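Local coordinates for protein argonaute (Methanocaldococcus jannaschii, PDB 5G5S) that cuts single-stranded DNA targets under the direction of short DNA guides and may defend the cell against invading genetic elements, at residues 311-316 and 325-330; 345-350 and 490-495. One frame throughout, in Å; residues are numbered along the deposited sequence.

Going from the N terminus, strand 314-317 turns back as strand 323-326, and contact 1 (311-316 with 325-330) closes this short hairpin. The chain then runs on to 345-350. From there it makes a long excursion that includes the parallel sheet of strands 357-365, 397-407, 428-434 and 456-462, and returns at 490-495. Contact 2 closes that loop of about 140 residues. The two contacts follow one another in series and do not nest. They meet in one antiparallel sheet, where strand 314-317 lies between 323-326 and 492-493. L315 O probably accepts a hydrogen bond from I492 N, and a K325-D494 salt bridge also joins the two contacts.

Contact 1 (311-316 and 325-330)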
loop_
_atom_site.group_PDB
_atom_site.type_symbol
_atom_site.label_atom_id
_atom_site.label_comp_id
_atom_site.label_asym_id
_atom_site.label_seq_id
_atom_site.Cartn_x
_atom_site.Cartn_y
_atom_site.Cartn_z
ATOM N N ASN A 311 -19.723 -13.663 -2.294
ATOM C CA ASN A 311 -18.627 -14.404 -1.686
ATOM C C ASN A 311 -18.163 -15.417 -2.729
ATOM O O ASN A 311 -18.606 -16.567 -2.739
ATOM C CB ASN A 311 -19.089 -15.066 -0.382
ATOM C CG ASN A 311 -17.983 -15.735 0.393
ATOM O OD1 ASN A 311 -16.858 -15.230 0.487
ATOM N ND2 ASN A 311 -18.302 -16.867 1.005
ATOM N N THR A 312 -17.340 -14.947 -3.670
ATOM C CA THR A 312 -16.855 -15.726 -4.805
ATOM C C THR A 312 -16.137 -17.001 -4.365
ATOM O O THR A 312 -15.305 -16.949 -3.465
ATOM C CB THR A 312 -16.115 -14.809 -5.791
ATOM O OG1 THR A 312 -17.038 -13.814 -6.243
ATOM C CG2 THR A 312 -15.527 -15.552 -6.997
ATOM N N PRO A 313 -16.518 -18.175 -4.906
ATOM C CA PRO A 313 -15.836 -19.397 -4.485
ATOM C C PRO A 313 -14.454 -19.508 -5.114
ATOM O O PRO A 313 -14.130 -18.813 -6.084
ATOM C CB PRO A 313 -16.782 -20.529 -4.921
ATOM C CG PRO A 313 -17.822 -19.898 -5.775
ATOM C CD PRO A 313 -17.503 -18.451 -5.970
ATOM N N LEU A 314 -13.630 -20.361 -4.509
ATOM C CA LEU A 314 -12.280 -20.648 -4.937
ATOM C C LEU A 314 -12.249 -22.090 -5.393
ATOM O O LEU A 314 -13.068 -22.903 -4.952
ATOM C CB LEU A 314 -11.279 -20.419 -3.779
ATOM C CG LEU A 314 -11.242 -19.008 -3.166
ATOM C CD1 LEU A 314 -10.686 -19.034 -1.755
ATOM C CD2 LEU A 314 -10.468 -18.034 -4.036
ATOM N N LEU A 315 -11.323 -22.403 -6.301
ATOM C CA LEU A 315 -11.146 -23.760 -6.794
ATOM C C LEU A 315 -9.804 -24.303 -6.335
ATOM O O LEU A 315 -8.805 -23.588 -6.336
ATOM C CB LEU A 315 -11.263 -23.819 -8.319
ATOM C CG LEU A 315 -12.644 -23.598 -8.916
ATOM C CD1 LEU A 315 -12.545 -23.417 -10.413
ATOM C CD2 LEU A 315 -13.592 -24.765 -8.598
ATOM N N VAL A 316 -9.797 -25.565 -5.936
ATOM C CA VAL A 316 -8.648 -26.344 -5.467
ATOM C C VAL A 316 -8.811 -27.738 -6.051
ATOM O O VAL A 316 -9.900 -28.064 -6.531
ATOM C CB VAL A 316 -8.578 -26.412 -3.915
ATOM C CG1 VAL A 316 -7.948 -25.163 -3.340
ATOM C CG2 VAL A 316 -9.948 -26.663 -3.290
ATOM N N LYS A 325 -15.220 -26.709 -5.423
ATOM C CA LYS A 325 -15.594 -25.395 -4.899
ATOM C C LYS A 325 -15.364 -25.280 -3.397
ATOM O O LYS A 325 -15.829 -26.114 -2.618
ATOM C CB LYS A 325 -17.041 -25.028 -5.264
ATOM C CG LYS A 325 -17.141 -24.027 -6.407
ATOM C CD LYS A 325 -18.460 -24.149 -7.157
ATOM C CE LYS A 325 -19.521 -23.185 -6.676
ATOM N NZ LYS A 325 -19.708 -22.054 -7.623
ATOM N N ILE A 326 -14.627 -24.235 -3.014
ATOM C CA ILE A 326 -14.279 -23.856 -1.651
ATOM C C ILE A 326 -14.658 -22.378 -1.526
ATOM O O ILE A 326 -14.519 -21.643 -2.501
ATOM C CB ILE A 326 -12.771 -24.190 -1.394
ATOM C CG1 ILE A 326 -12.587 -25.441 -0.506
ATOM C CG2 ILE A 326 -11.885 -23.002 -0.966
ATOM C CD1 ILE A 326 -13.068 -25.330 0.979
ATOM N N TYR A 327 -15.214 -21.955 -0.385
ATOM C CA TYR A 327 -15.632 -20.557 -0.218
ATOM C C TYR A 327 -14.677 -19.748 0.639
ATOM O O TYR A 327 -14.708 -18.517 0.607
ATOM C CB TYR A 327 -17.084 -20.467 0.290
ATOM C CG TYR A 327 -18.098 -20.795 -0.784
ATOM C CD1 TYR A 327 -18.500 -22.109 -1.015
ATOM C CD2 TYR A 327 -18.617 -19.797 -1.608
ATOM C CE1 TYR A 327 -19.398 -22.422 -2.031
ATOM C CE2 TYR A 327 -19.536 -20.096 -2.614
ATOM C CZ TYR A 327 -19.914 -21.412 -2.830
ATOM O OH TYR A 327 -20.814 -21.719 -3.823
ATOM N N SER A 328 -13.824 -20.438 1.406
ATOM C CA SER A 328 -12.831 -19.814 2.277
ATOM C C SER A 328 -11.584 -20.697 2.381
ATOM O O SER A 328 -11.682 -21.906 2.196
ATOM C CB SER A 328 -13.435 -19.553 3.654
ATOM O OG SER A 328 -12.551 -18.826 4.491
ATOM N N THR A 329 -10.419 -20.104 2.674
ATOM C CA THR A 329 -9.169 -20.868 2.829
ATOM C C THR A 329 -9.018 -21.388 4.282
ATOM O O THR A 329 -8.062 -22.114 4.588
ATOM C CB THR A 329 -7.949 -20.056 2.367
ATOM O OG1 THR A 329 -7.852 -18.868 3.152
ATOM C CG2 THR A 329 -7.970 -19.733 0.871
ATOM N N ASN A 330 -9.995 -21.047 5.162
ATOM C CA ASN A 330 -10.032 -21.434 6.577
ATOM C C ASN A 330 -10.103 -22.952 6.809
ATOM O O ASN A 330 -9.926 -23.409 7.945
ATOM C CB ASN A 330 -11.150 -20.688 7.329
ATOM C CG ASN A 330 -12.579 -21.005 6.917
ATOM O OD1 ASN A 330 -12.861 -21.764 5.978
ATOM N ND2 ASN A 330 -13.526 -20.423 7.632
#
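L314 and I326 hold the two segments together through a pair of backbone hydrogen bonds. L314 N gives its hydrogen to I326 O at 2.5 Å, a short and almost straight bond. I326 N returns one to L314 O at 2.8 Å. The next pair, L315 and K325, is non-hydrogen-bonded, and K325 CA sends a CA-H...O contact to L314 O. K325 lies alongside P313, pointing the same way, with K325 NZ 3.4 Å from P313 CG. The K325 chain bends at chi3 (95°) and chi4 (104°), the torsions that place CE and NZ; NZ forms a salt bridge with D494. P313 also lies beside Y327. P313 CB sits over one face of the Y327 ring, offset toward the rim and 3.9 Å from the centroid, in a CH-pi contact. The backbone O of N311 comes up to the edge of the same ring, in its plane, 3.4 Å from Y327 CD2. The N311 amide plane is turned 37° from the Y327 ring, with N311 ND2 3.9 Å from Y327 CB, while N311 OD1 is hydrogen-bonded to K667 NZ. On the face of the sheet that carries L314 and I326, L314 CB meets I326 CG2 at 3.9 Å. L314 CD1 reaches T329 CG2, and V316 CG2 touches I326 CG1 at 4.0 Å. T329 OG1 is hydrogen-bonded to R678. The two segments belong to an antiparallel beta hairpin, whose strand 314-317 also pairs with strand 492-493.

Contact 2 (345-350 and 490-495); sequences LPYDVP and YFILDS
Y347 and I492 cross at about a right angle, and I492 sets CG1 over one face of the Y347 ring. I492 CG1 stands over the ring centre, 3.6 Å from the Y347 centroid, which makes a well-centred CH-pi contact. The chi1 of I492, 65°, puts CG1 between the backbone N and the carbonyl carbon. I492 CD1 extends the contact to Y347 CZ at 3.8 Å, and I492 CG2 meets Y347 CG at 4.0 Å. The backbone O of Y490 lies at the edge of the Y347 ring, in its plane. The same oxygen accepts a weak hydrogen bond from Y347 N, with Y347 N 3.3 Å from Y490 O and the bond bent to 147°. Y347 and D348 both face K489, forming a classic beta bulge. I492 belongs to strand 492-493, the outer neighbour of strand 314-317 in a three-stranded antiparallel sheet. The Y490 ring packs against P346. The two side chains cross obliquely. P346 CB lies over one ring face, 3.8 Å from the centroid of Y490 and offset toward the rim. P346 CD touches Y490 CZ at 3.7 Å, and the backbone C of L345 is 3.6 Å from Y490 CE1. The phenol OH of Y490 is hydrogen-bonded to Y344 O, just before L345, while F333 packs edge-to-face with the Y490 ring and K317 makes a cation-pi contact with the Y347 ring.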
loop_
_atom_site.group_PDB
_atom_site.type_symbol
_atom_site.label_atom_id
_atom_site.label_comp_id
_atom_site.label_asym_id
_atom_site.label_seq_id
_atom_site.Cartn_x
_atom_site.Cartn_y
_atom_site.Cartn_z
ATOM N N LEU A 345 -5.739 -30.482 -2.692
ATOM C CA LEU A 345 -4.445 -30.468 -3.380
ATOM C C LEU A 345 -4.229 -29.224 -4.269
ATOM O O LEU A 345 -5.209 -28.638 -4.752
ATOM C CB LEU A 345 -4.222 -31.789 -4.150
ATOM C CG LEU A 345 -4.202 -33.090 -3.306
ATOM C CD1 LEU A 345 -4.203 -34.301 -4.189
ATOM C CD2 LEU A 345 -2.988 -33.144 -2.372
ATOM N N PRO A 346 -2.962 -28.768 -4.459
ATOM C CA PRO A 346 -2.733 -27.547 -5.247
ATOM C C PRO A 346 -2.923 -27.691 -6.749
ATOM O O PRO A 346 -2.732 -28.773 -7.294
ATOM C CB PRO A 346 -1.286 -27.191 -4.910
ATOM C CG PRO A 346 -0.643 -28.486 -4.637
ATOM C CD PRO A 346 -1.687 -29.299 -3.931
ATOM N N TYR A 347 -3.287 -26.585 -7.408
ATOM C CA TYR A 347 -3.471 -26.499 -8.859
ATOM C C TYR A 347 -2.153 -26.642 -9.606
ATOM O O TYR A 347 -2.133 -27.275 -10.659
ATOM C CB TYR A 347 -4.146 -25.169 -9.256
ATOM C CG TYR A 347 -5.596 -25.331 -9.640
ATOM C CD1 TYR A 347 -6.585 -25.463 -8.668
ATOM C CD2 TYR A 347 -5.982 -25.378 -10.977
ATOM C CE1 TYR A 347 -7.922 -25.646 -9.017
ATOM C CE2 TYR A 347 -7.318 -25.543 -11.339
ATOM C CZ TYR A 347 -8.285 -25.679 -10.354
ATOM O OH TYR A 347 -9.605 -25.827 -10.698
ATOM N N ASP A 348 -1.066 -26.037 -9.080
ATOM C CA ASP A 348 0.268 -26.093 -9.682
ATOM C C ASP A 348 1.373 -25.816 -8.666
ATOM O O ASP A 348 1.242 -24.924 -7.831
ATOM C CB ASP A 348 0.387 -25.124 -10.886
ATOM C CG ASP A 348 1.616 -25.335 -11.759
ATOM O OD1 ASP A 348 1.922 -26.510 -12.090
ATOM O OD2 ASP A 348 2.239 -24.326 -12.161
ATOM N N VAL A 349 2.465 -26.582 -8.760
ATOM C CA VAL A 349 3.673 -26.465 -7.938
ATOM C C VAL A 349 4.829 -26.159 -8.929
ATOM O O VAL A 349 4.938 -26.870 -9.936
ATOM C CB VAL A 349 3.933 -27.761 -7.108
ATOM C CG1 VAL A 349 5.241 -27.672 -6.321
ATOM C CG2 VAL A 349 2.768 -28.066 -6.168
ATOM N N PRO A 350 5.675 -25.115 -8.709
ATOM C CA PRO A 350 6.757 -24.836 -9.678
ATOM C C PRO A 350 7.719 -26.009 -9.849
ATOM O O PRO A 350 7.965 -26.729 -8.881
ATOM C CB PRO A 350 7.464 -23.611 -9.086
ATOM C CG PRO A 350 6.472 -23.005 -8.163
ATOM C CD PRO A 350 5.700 -24.147 -7.594
ATOM N N TYR A 490 -1.884 -22.834 -4.984
ATOM C CA TYR A 490 -2.808 -23.742 -4.308
ATOM C C TYR A 490 -4.260 -23.629 -4.783
ATOM O O TYR A 490 -4.843 -24.620 -5.236
ATOM C CB TYR A 490 -2.689 -23.638 -2.780
ATOM C CG TYR A 490 -2.714 -24.989 -2.112
ATOM C CD1 TYR A 490 -3.888 -25.738 -2.052
ATOM C CD2 TYR A 490 -1.558 -25.543 -1.575
ATOM C CE1 TYR A 490 -3.912 -26.998 -1.458
ATOM C CE2 TYR A 490 -1.574 -26.792 -0.960
ATOM C CZ TYR A 490 -2.752 -27.521 -0.911
ATOM O OH TYR A 490 -2.770 -28.762 -0.330
ATOM N N PHE A 491 -4.821 -22.427 -4.710
ATOM C CA PHE A 491 -6.203 -22.166 -5.094
ATOM C C PHE A 491 -6.286 -21.143 -6.218
ATOM O O PHE A 491 -5.404 -20.294 -6.348
ATOM C CB PHE A 491 -7.037 -21.721 -3.867
ATOM C CG PHE A 491 -6.477 -20.542 -3.108
ATOM C CD1 PHE A 491 -5.550 -20.727 -2.088
ATOM C CD2 PHE A 491 -6.886 -19.246 -3.403
ATOM C CE1 PHE A 491 -5.007 -19.630 -1.406
ATOM C CE2 PHE A 491 -6.353 -18.152 -2.714
ATOM C CZ PHE A 491 -5.409 -18.349 -1.730
ATOM N N ILE A 492 -7.331 -21.247 -7.050
ATOM C CA ILE A 492 -7.586 -20.317 -8.154
ATOM C C ILE A 492 -9.005 -19.735 -8.011
ATOM O O ILE A 492 -9.735 -20.121 -7.093
ATOM C CB ILE A 492 -7.300 -20.933 -9.563
ATOM C CG1 ILE A 492 -8.251 -22.099 -9.899
ATOM C CG2 ILE A 492 -5.828 -21.338 -9.723
ATOM C CD1 ILE A 492 -8.918 -21.992 -11.214
ATOM N N LEU A 493 -9.381 -18.803 -8.902
ATOM C CA LEU A 493 -10.714 -18.200 -8.906
ATOM C C LEU A 493 -11.682 -19.084 -9.667
ATOM O O LEU A 493 -11.316 -19.610 -10.721
ATOM C CB LEU A 493 -10.682 -16.804 -9.535
ATOM C CG LEU A 493 -10.076 -15.684 -8.692
ATOM C CD1 LEU A 493 -9.798 -14.466 -9.540
ATOM C CD2 LEU A 493 -10.990 -15.311 -7.525
ATOM N N ASP A 494 -12.919 -19.246 -9.148
ATOM C CA ASP A 494 -13.955 -20.048 -9.800
ATOM C C ASP A 494 -14.498 -19.353 -11.045
ATOM O O ASP A 494 -14.962 -20.028 -11.968
ATOM C CB ASP A 494 -15.100 -20.390 -8.827
ATOM C CG ASP A 494 -16.179 -21.298 -9.400
ATOM O OD1 ASP A 494 -15.829 -22.373 -9.940
ATOM O OD2 ASP A 494 -17.373 -20.938 -9.300
ATOM N N SER A 495 -14.451 -18.011 -11.064
ATOM C CA SER A 495 -14.936 -17.219 -12.191
ATOM C C SER A 495 -13.776 -16.678 -13.043
ATOM O O SER A 495 -12.864 -16.028 -12.514
ATOM C CB SER A 495 -15.829 -16.077 -11.703
ATOM O OG SER A 495 -15.109 -15.164 -10.885
#